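TRNA-5-methyluridine(54) 2-sulfurtransferase (Pyrococcus horikoshii, PDB 3VRH) catalyses the ATP-dependent 2-thiolation of 5-methyluridine 54 in the T loop of tRNAs, a modification that stabilises tRNA in thermophiles. Local coordinates at residues Arg49-Val54 with Lys141-Asn146; Thr134-Met139 with Ile190-Pro195; Tyr65-Lys68 with Asn73-Cys76. One frame throughout, in Å; residues are numbered along the deposited sequence.

Interaction 1 (Arg49-Val54 with Lys141-Asn146); sequences RILVAV and KFAYDN. With BCN (bicine), chain D.
R49 NH1 donates a hydrogen bond to N146 O, 2.9 Å away. The bond is nearly straight, with an N-H...O angle of 166°. The oxygen meets the edge of the guanidinium close to its plane, while NH1 is tilted off the plane of the carbonyl. Deeper in, L51 carries the apolar half. L51 CD2 lies 3.9 Å from F142 CD1 and 4.0 Å from A143 CB, and the L51 and F142 side chains cross at about a right angle. L51 CG stands anti to the backbone N (chi1 179°), which places CD2 against the helix.

The second shell fixes N146. It is the first residue to leave helical geometry, and its side chain turns back to the last turn. N146 ND2 bonds to F142 O at 3.0 Å in the carbonyl plane, and sits over one face of the F142 ring. The amide is also held by F298 and V300. R49 NE forms a salt bridge to E75, and its guanidinium has a cation-pi contact with F148. A leucine in place of R49 would probably leave N146 O and E75 without this partner. At the strand's far end, A53 is an ATP-binding residue, and A53 O accepts a bond from bicine O6 at 2.8 Å. Helix 127-145 thus packs on strand 49-53, which lies between strands 73-80 and 150-152 in the central sheet of the PP-loop domain.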
loop_
_atom_site.group_PDB
_atom_site.type_symbol
_atom_site.label_atom_id
_atom_site.label_comp_id
_atom_site.label_asym_id
_atom_site.label_seq_id
_atom_site.Cartn_x
_atom_site.Cartn_y
_atom_site.Cartn_z
ATOM N N ARG A 49 29.830 1.271 -21.177
ATOM C CA ARG A 49 29.661 2.695 -21.425
ATOM C C ARG A 49 28.294 3.105 -20.892
ATOM O O ARG A 49 27.266 2.675 -21.388
ATOM C CB ARG A 49 29.801 3.019 -22.911
ATOM C CG ARG A 49 29.848 4.515 -23.193
ATOM C CD ARG A 49 30.791 4.855 -24.342
ATOM N NE ARG A 49 30.385 6.081 -25.024
ATOM C CZ ARG A 49 29.576 6.105 -26.082
ATOM N NH1 ARG A 49 29.096 4.964 -26.570
ATOM N NH2 ARG A 49 29.245 7.264 -26.649
ATOM N N ILE A 50 28.294 3.928 -19.857
ATOM C CA ILE A 50 27.062 4.207 -19.136
ATOM C C ILE A 50 26.574 5.631 -19.356
ATOM O O ILE A 50 27.356 6.582 -19.320
ATOM C CB ILE A 50 27.259 3.956 -17.646
ATOM C CG1 ILE A 50 27.863 2.560 -17.449
ATOM C CG2 ILE A 50 25.937 4.125 -16.910
ATOM C CD1 ILE A 50 28.724 2.409 -16.197
ATOM N N LEU A 51 25.276 5.768 -19.589
ATOM C CA LEU A 51 24.669 7.075 -19.762
ATOM C C LEU A 51 23.843 7.431 -18.525
ATOM O O LEU A 51 23.032 6.620 -18.074
ATOM C CB LEU A 51 23.774 7.066 -20.996
ATOM C CG LEU A 51 23.068 8.397 -21.254
ATOM C CD1 LEU A 51 24.082 9.433 -21.709
ATOM C CD2 LEU A 51 21.906 8.272 -22.244
ATOM N N VAL A 52 24.057 8.621 -17.963
ATOM C CA VAL A 52 23.226 9.087 -16.837
ATOM C C VAL A 52 22.407 10.296 -17.279
ATOM O O VAL A 52 22.954 11.294 -17.772
ATOM C CB VAL A 52 24.055 9.451 -15.585
ATOM C CG1 VAL A 52 23.137 9.911 -14.449
ATOM C CG2 VAL A 52 24.897 8.268 -15.136
ATOM N N ALA A 53 21.091 10.187 -17.133
ATOM C CA ALA A 53 20.183 11.258 -17.541
ATOM C C ALA A 53 20.158 12.261 -16.427
ATOM O O ALA A 53 19.628 11.977 -15.362
ATOM C CB ALA A 53 18.770 10.709 -17.781
ATOM N N VAL A 54 20.732 13.429 -16.653
ATOM C CA VAL A 54 20.855 14.398 -15.571
ATOM C C VAL A 54 19.853 15.555 -15.727
ATOM O O VAL A 54 19.936 16.354 -16.657
ATOM C CB VAL A 54 22.325 14.868 -15.396
ATOM C CG1 VAL A 54 23.222 13.662 -15.178
ATOM C CG2 VAL A 54 22.803 15.589 -16.618
ATOM N N LYS A 141 16.368 6.231 -26.827
ATOM C CA LYS A 141 16.831 6.322 -28.210
ATOM C C LYS A 141 18.215 6.968 -28.326
ATOM O O LYS A 141 18.977 6.630 -29.230
ATOM C CB LYS A 141 15.825 7.039 -29.118
ATOM C CG LYS A 141 16.179 6.899 -30.603
ATOM C CD LYS A 141 15.029 7.244 -31.534
ATOM C CE LYS A 141 15.277 6.656 -32.923
ATOM N NZ LYS A 141 16.699 6.873 -33.360
ATOM N N PHE A 142 18.542 7.870 -27.401
ATOM C CA PHE A 142 19.860 8.496 -27.375
ATOM C C PHE A 142 20.902 7.485 -26.954
ATOM O O PHE A 142 22.000 7.444 -27.503
ATOM C CB PHE A 142 19.900 9.695 -26.415
ATOM C CG PHE A 142 21.199 10.448 -26.458
ATOM C CD1 PHE A 142 22.288 10.030 -25.708
ATOM C CD2 PHE A 142 21.341 11.560 -27.279
ATOM C CE1 PHE A 142 23.482 10.710 -25.764
ATOM C CE2 PHE A 142 22.533 12.240 -27.329
ATOM C CZ PHE A 142 23.602 11.811 -26.572
ATOM N N ALA A 143 20.565 6.683 -25.948
ATOM C CA ALA A 143 21.470 5.641 -25.488
ATOM C C ALA A 143 21.696 4.642 -26.613
ATOM O O ALA A 143 22.804 4.163 -26.822
ATOM C CB ALA A 143 20.884 4.926 -24.273
ATOM N N TYR A 144 20.625 4.347 -27.332
ATOM C CA TYR A 144 20.652 3.320 -28.362
ATOM C C TYR A 144 21.456 3.786 -29.574
ATOM O O TYR A 144 22.408 3.118 -29.985
ATOM C CB TYR A 144 19.225 2.933 -28.758
ATOM C CG TYR A 144 19.134 2.127 -30.033
ATOM C CD1 TYR A 144 19.632 0.833 -30.098
ATOM C CD2 TYR A 144 18.542 2.666 -31.179
ATOM C CE1 TYR A 144 19.558 0.095 -31.273
ATOM C CE2 TYR A 144 18.458 1.937 -32.358
ATOM C CZ TYR A 144 18.965 0.651 -32.397
ATOM O OH TYR A 144 18.882 -0.073 -33.566
ATOM N N ASP A 145 21.064 4.936 -30.119
ATOM C CA ASP A 145 21.733 5.562 -31.255
ATOM C C ASP A 145 23.227 5.723 -31.076
ATOM O O ASP A 145 23.974 5.682 -32.051
ATOM C CB ASP A 145 21.147 6.947 -31.519
ATOM C CG ASP A 145 19.800 6.886 -32.175
ATOM O OD1 ASP A 145 19.387 5.777 -32.561
ATOM O OD2 ASP A 145 19.154 7.945 -32.319
ATOM N N ASN A 146 23.665 5.920 -29.839
ATOM C CA ASN A 146 25.072 6.200 -29.572
ATOM C C ASN A 146 25.823 5.002 -29.026
ATOM O O ASN A 146 26.965 5.135 -28.598
ATOM C CB ASN A 146 25.226 7.397 -28.621
ATOM C CG ASN A 146 24.929 8.714 -29.300
ATOM O OD1 ASN A 146 25.793 9.266 -29.971
ATOM N ND2 ASN A 146 23.691 9.217 -29.152
HETATM N N1 BCN D . 16.076 10.951 -11.926
HETATM C C1 BCN D . 15.807 10.440 -10.520
HETATM C C2 BCN D . 14.386 10.491 -10.099
HETATM O O21 BCN D . 13.507 10.425 -10.996
HETATM O O22 BCN D . 14.081 10.626 -8.893
HETATM C C3 BCN D . 16.356 12.413 -11.921
HETATM C C4 BCN D . 16.772 13.085 -10.595
HETATM O O4 BCN D . 17.532 14.020 -10.570
HETATM C C5 BCN D . 17.221 10.243 -12.495
HETATM C C6 BCN D . 17.401 10.457 -13.937
HETATM O O6 BCN D . 18.090 9.737 -14.580
#

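Interaction 2 (Thr134-Met139 with Ile190-Pro195); sequences TKRYIM and IKKVKP
K192 crosses M139 and R136 at about right angles, joining strand 191-193 to helix 127-145 in the alpha/beta fold of the PP-loop family. The contact is small, 101 Å² in all, and rests on this one lysine. Its CB points toward the helix. CG stands anti to the carbonyl carbon (chi1 -74°), and the chain runs straight on to CD. The lysine side chain also touches I151 of strand 150-152. A bend at chi3 (88°) then brings K192 CE to 4.0 Å from M139 CE, methylene against methyl. The tip passes over the same methyl, with K192 NZ 4.1 Å from M139 CE. It ends beside the aliphatic part of R136: K192 NZ is 3.9 Å from R136 CG and 4.2 Å from R136 CD.

No hydrogen bond links the two segments. Within them the ammonium meets only carbon; R136 is exposed, so this end probably faces solvent. M139 is the buried side of the contact. It also touches I151 and I79, the latter an ATP-binding residue. K135, next to R136 in the helix, is another ATP-binding residue and forms a salt bridge with E219. The two positive groups do not meet: R136 bends at chi3 (-59°), and R136 NE stays 5.6 Å from K192 NZ.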
loop_
_atom_site.group_PDB
_atom_site.type_symbol
_atom_site.label_atom_id
_atom_site.label_comp_id
_atom_site.label_asym_id
_atom_site.label_seq_id
_atom_site.Cartn_x
_atom_site.Cartn_y
_atom_site.Cartn_z
ATOM N N THR A 134 7.919 11.468 -23.184
ATOM C CA THR A 134 8.918 12.080 -24.047
ATOM C C THR A 134 10.320 11.873 -23.508
ATOM O O THR A 134 11.246 11.557 -24.264
ATOM C CB THR A 134 8.678 13.596 -24.148
ATOM O OG1 THR A 134 7.337 13.828 -24.576
ATOM C CG2 THR A 134 9.654 14.249 -25.151
ATOM N N LYS A 135 10.490 12.061 -22.202
ATOM C CA LYS A 135 11.825 11.974 -21.634
ATOM C C LYS A 135 12.376 10.536 -21.678
ATOM O O LYS A 135 13.550 10.318 -22.011
ATOM C CB LYS A 135 11.848 12.536 -20.207
ATOM C CG LYS A 135 13.249 12.538 -19.589
ATOM C CD LYS A 135 13.238 12.946 -18.091
ATOM C CE LYS A 135 14.668 12.953 -17.513
ATOM N NZ LYS A 135 14.751 13.326 -16.067
ATOM N N ARG A 136 11.532 9.565 -21.347
ATOM C CA ARG A 136 11.951 8.165 -21.308
ATOM C C ARG A 136 12.337 7.711 -22.709
ATOM O O ARG A 136 13.287 6.964 -22.886
ATOM C CB ARG A 136 10.848 7.248 -20.728
ATOM C CG ARG A 136 10.939 7.053 -19.186
ATOM C CD ARG A 136 9.885 6.085 -18.597
ATOM N NE ARG A 136 8.511 6.526 -18.865
ATOM C CZ ARG A 136 7.858 7.438 -18.145
ATOM N NH1 ARG A 136 8.448 8.019 -17.106
ATOM N NH2 ARG A 136 6.618 7.784 -18.465
ATOM N N TYR A 137 11.588 8.176 -23.697
ATOM C CA TYR A 137 11.833 7.789 -25.074
ATOM C C TYR A 137 13.175 8.329 -25.537
ATOM O O TYR A 137 13.979 7.606 -26.134
ATOM C CB TYR A 137 10.732 8.312 -25.999
ATOM C CG TYR A 137 11.012 8.028 -27.473
ATOM C CD1 TYR A 137 11.675 8.953 -28.264
ATOM C CD2 TYR A 137 10.607 6.833 -28.067
ATOM C CE1 TYR A 137 11.939 8.698 -29.600
ATOM C CE2 TYR A 137 10.851 6.579 -29.400
ATOM C CZ TYR A 137 11.529 7.521 -30.162
ATOM O OH TYR A 137 11.788 7.283 -31.492
ATOM N N ILE A 138 13.401 9.610 -25.267
ATOM C CA ILE A 138 14.628 10.270 -25.711
ATOM C C ILE A 138 15.851 9.666 -25.034
ATOM O O ILE A 138 16.878 9.475 -25.675
ATOM C CB ILE A 138 14.581 11.787 -25.465
ATOM C CG1 ILE A 138 13.519 12.434 -26.353
ATOM C CG2 ILE A 138 15.954 12.421 -25.732
ATOM C CD1 ILE A 138 13.374 13.949 -26.162
ATOM N N MET A 139 15.732 9.361 -23.739
ATOM C CA MET A 139 16.834 8.760 -22.996
ATOM C C MET A 139 17.220 7.454 -23.662
ATOM O O MET A 139 18.396 7.179 -23.879
ATOM C CB MET A 139 16.456 8.451 -21.541
ATOM C CG MET A 139 16.379 9.640 -20.605
ATOM S SD MET A 139 15.511 9.118 -19.106
ATOM C CE MET A 139 16.546 7.754 -18.609
ATOM N N ILE A 190 17.435 -0.232 -24.060
ATOM C CA ILE A 190 18.727 -0.326 -23.395
ATOM C C ILE A 190 18.538 -0.684 -21.926
ATOM O O ILE A 190 17.545 -0.287 -21.317
ATOM C CB ILE A 190 19.500 1.018 -23.491
ATOM C CG1 ILE A 190 19.664 1.447 -24.950
ATOM C CG2 ILE A 190 20.855 0.915 -22.815
ATOM C CD1 ILE A 190 20.526 0.513 -25.762
ATOM N N LYS A 191 19.491 -1.428 -21.365
ATOM C CA LYS A 191 19.471 -1.774 -19.946
ATOM C C LYS A 191 19.401 -0.520 -19.075
ATOM O O LYS A 191 20.227 0.392 -19.232
ATOM C CB LYS A 191 20.717 -2.584 -19.559
ATOM C CG LYS A 191 20.787 -2.901 -18.070
ATOM C CD LYS A 191 21.843 -3.941 -17.734
ATOM C CE LYS A 191 23.234 -3.376 -17.908
ATOM N NZ LYS A 191 24.230 -4.072 -17.045
ATOM N N LYS A 192 18.418 -0.485 -18.173
ATOM C CA LYS A 192 18.248 0.612 -17.216
ATOM C C LYS A 192 18.470 0.101 -15.806
ATOM O O LYS A 192 17.873 -0.906 -15.414
ATOM C CB LYS A 192 16.845 1.246 -17.315
ATOM C CG LYS A 192 16.653 2.118 -18.536
ATOM C CD LYS A 192 15.262 2.754 -18.638
ATOM C CE LYS A 192 15.161 4.096 -17.911
ATOM N NZ LYS A 192 13.801 4.704 -18.110
ATOM N N VAL A 193 19.316 0.800 -15.052
ATOM C CA VAL A 193 19.656 0.415 -13.688
ATOM C C VAL A 193 19.496 1.577 -12.702
ATOM O O VAL A 193 19.495 2.745 -13.097
ATOM C CB VAL A 193 21.092 -0.147 -13.594
ATOM C CG1 VAL A 193 21.226 -1.407 -14.415
ATOM C CG2 VAL A 193 22.116 0.907 -14.052
ATOM N N LYS A 194 19.355 1.236 -11.423
ATOM C CA LYS A 194 19.136 2.205 -10.349
ATOM C C LYS A 194 20.178 1.948 -9.258
ATOM O O LYS A 194 19.916 1.209 -8.293
ATOM C CB LYS A 194 17.702 2.059 -9.768
ATOM C CG LYS A 194 16.597 2.434 -10.747
ATOM C CD LYS A 194 15.188 2.218 -10.184
ATOM C CE LYS A 194 14.146 2.596 -11.235
ATOM N NZ LYS A 194 12.745 2.545 -10.710
ATOM N N PRO A 195 21.376 2.521 -9.422
ATOM C CA PRO A 195 22.465 2.339 -8.453
ATOM C C PRO A 195 22.181 2.908 -7.057
ATOM O O PRO A 195 22.810 2.494 -6.085
ATOM C CB PRO A 195 23.638 3.103 -9.096
ATOM C CG PRO A 195 23.277 3.219 -10.565
ATOM C CD PRO A 195 21.795 3.296 -10.609
#

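Interaction 3 (Tyr65-Lys68 with Asn73-Cys76); sequences YVLK and NIEC
I74 packs its three outer carbons against L67 and K68, and it is the one strand residue here that reaches the helix closely. The tightly enclosed side is at L67. I74 CG2 lies 3.8 Å from L67 CB and 4.1 Å from L67 CD1, so the methyl rests beside the root of the leucine and one of its branches. The two side chains cross at about a right angle, and both residues are buried. I74 CG1 sits between the backbone N and the carbonyl carbon (chi1 64°). This rotamer gives CG2 to L67 and directs the longer branch to K68.

The K68 side is the more open one: its separations are similar, but K68 is partly exposed. Here I74 CD1 is 4.0 Å from K68 CB, and I74 CG1 is 3.9 Å from K68 CD. The lysine bends at chi2 (75°) and passes obliquely across the isoleucine, with CB and CD touching it. This edge of the contact probably faces solvent. The contact is apolar packing throughout.

E75, whose CB points away from the helix, hydrogen-bonds H106. Helix 58-69 is the crossover of the beta-alpha-beta unit formed with parallel strands 49-53 and 73-80. L67 also touches V52 of the first strand and I38 of helix 23-40, while K68 touches I101 of helix 87-101.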
loop_
_atom_site.group_PDB
_atom_site.type_symbol
_atom_site.label_atom_id
_atom_site.label_comp_id
_atom_site.label_asym_id
_atom_site.label_seq_id
_atom_site.Cartn_x
_atom_site.Cartn_y
_atom_site.Cartn_z
ATOM N N TYR A 65 27.790 11.493 -10.178
ATOM C CA TYR A 65 28.932 11.816 -9.356
ATOM C C TYR A 65 29.586 10.552 -8.796
ATOM O O TYR A 65 30.803 10.396 -8.877
ATOM C CB TYR A 65 28.552 12.770 -8.212
ATOM C CG TYR A 65 29.759 13.283 -7.430
ATOM C CD1 TYR A 65 30.401 12.476 -6.491
ATOM C CD2 TYR A 65 30.252 14.568 -7.631
ATOM C CE1 TYR A 65 31.484 12.918 -5.778
ATOM C CE2 TYR A 65 31.367 15.031 -6.922
ATOM C CZ TYR A 65 31.973 14.196 -5.992
ATOM O OH TYR A 65 33.065 14.627 -5.276
ATOM N N VAL A 66 28.782 9.668 -8.218
ATOM C CA VAL A 66 29.317 8.483 -7.562
ATOM C C VAL A 66 29.799 7.419 -8.546
ATOM O O VAL A 66 30.848 6.816 -8.328
ATOM C CB VAL A 66 28.318 7.859 -6.541
ATOM C CG1 VAL A 66 28.886 6.585 -5.931
ATOM C CG2 VAL A 66 28.013 8.848 -5.428
ATOM N N LEU A 67 29.037 7.174 -9.608
ATOM C CA LEU A 67 29.489 6.232 -10.630
ATOM C C LEU A 67 30.867 6.647 -11.148
ATOM O O LEU A 67 31.726 5.801 -11.377
ATOM C CB LEU A 67 28.505 6.163 -11.790
ATOM C CG LEU A 67 27.161 5.498 -11.476
ATOM C CD1 LEU A 67 26.327 5.424 -12.722
ATOM C CD2 LEU A 67 27.350 4.125 -10.886
ATOM N N LYS A 68 31.074 7.958 -11.284
ATOM C CA LYS A 68 32.349 8.515 -11.746
ATOM C C LYS A 68 33.444 8.264 -10.722
ATOM O O LYS A 68 34.523 7.773 -11.059
ATOM C CB LYS A 68 32.218 10.027 -11.985
ATOM C CG LYS A 68 33.430 10.674 -12.646
ATOM C CD LYS A 68 33.490 10.331 -14.125
ATOM C CE LYS A 68 34.714 10.977 -14.770
ATOM N NZ LYS A 68 34.924 10.447 -16.134
ATOM N N ASN A 73 32.647 4.259 -16.532
ATOM C CA ASN A 73 32.750 5.070 -17.740
ATOM C C ASN A 73 31.420 5.765 -18.023
ATOM O O ASN A 73 30.535 5.199 -18.659
ATOM C CB ASN A 73 33.181 4.212 -18.942
ATOM C CG ASN A 73 33.178 4.992 -20.244
ATOM O OD1 ASN A 73 33.257 6.222 -20.243
ATOM N ND2 ASN A 73 33.080 4.282 -21.363
ATOM N N ILE A 74 31.273 6.996 -17.552
ATOM C CA ILE A 74 29.958 7.606 -17.646
ATOM C C ILE A 74 29.943 8.882 -18.470
ATOM O O ILE A 74 30.870 9.689 -18.412
ATOM C CB ILE A 74 29.339 7.858 -16.257
ATOM C CG1 ILE A 74 30.174 8.869 -15.484
ATOM C CG2 ILE A 74 29.222 6.556 -15.450
ATOM C CD1 ILE A 74 29.337 9.910 -14.807
ATOM N N GLU A 75 28.891 9.037 -19.262
ATOM C CA GLU A 75 28.597 10.301 -19.922
ATOM C C GLU A 75 27.193 10.687 -19.478
ATOM O O GLU A 75 26.427 9.824 -19.036
ATOM C CB GLU A 75 28.703 10.166 -21.448
ATOM C CG GLU A 75 30.100 9.657 -21.901
ATOM C CD GLU A 75 30.290 9.606 -23.416
ATOM O OE1 GLU A 75 29.585 10.332 -24.144
ATOM O OE2 GLU A 75 31.160 8.837 -23.880
ATOM N N CYS A 76 26.861 11.971 -19.570
ATOM C CA CYS A 76 25.575 12.434 -19.086
ATOM C C CYS A 76 24.756 13.048 -20.191
ATOM O O CYS A 76 25.300 13.590 -21.162
ATOM C CB CYS A 76 25.759 13.424 -17.945
ATOM S SG CYS A 76 26.743 12.745 -16.614
#

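Overall arrangement
All three contacts reach the same central sheet. Interactions 1 and 2 share helix 127-145, and their centres are about 8 Å apart. One meeting point is A53 CB and M139 CE, 3.8 Å apart, where A53 binds ATP. Between nearest atoms, the M139 side chain is about 5 Å from bicine, whereas that of L67 in interaction 3 is about 9 Å away. Interactions 1 and 3 have centres about 12 Å apart and are joined by neighbouring strands: I50 N lies 2.8 Å from N73 O, a probable hydrogen bond. Interaction 3 is nested within the chain loop closed by interaction 1. Interactions 2 and 3 meet where P195 CG lies 4.2 Å from L67 CD2.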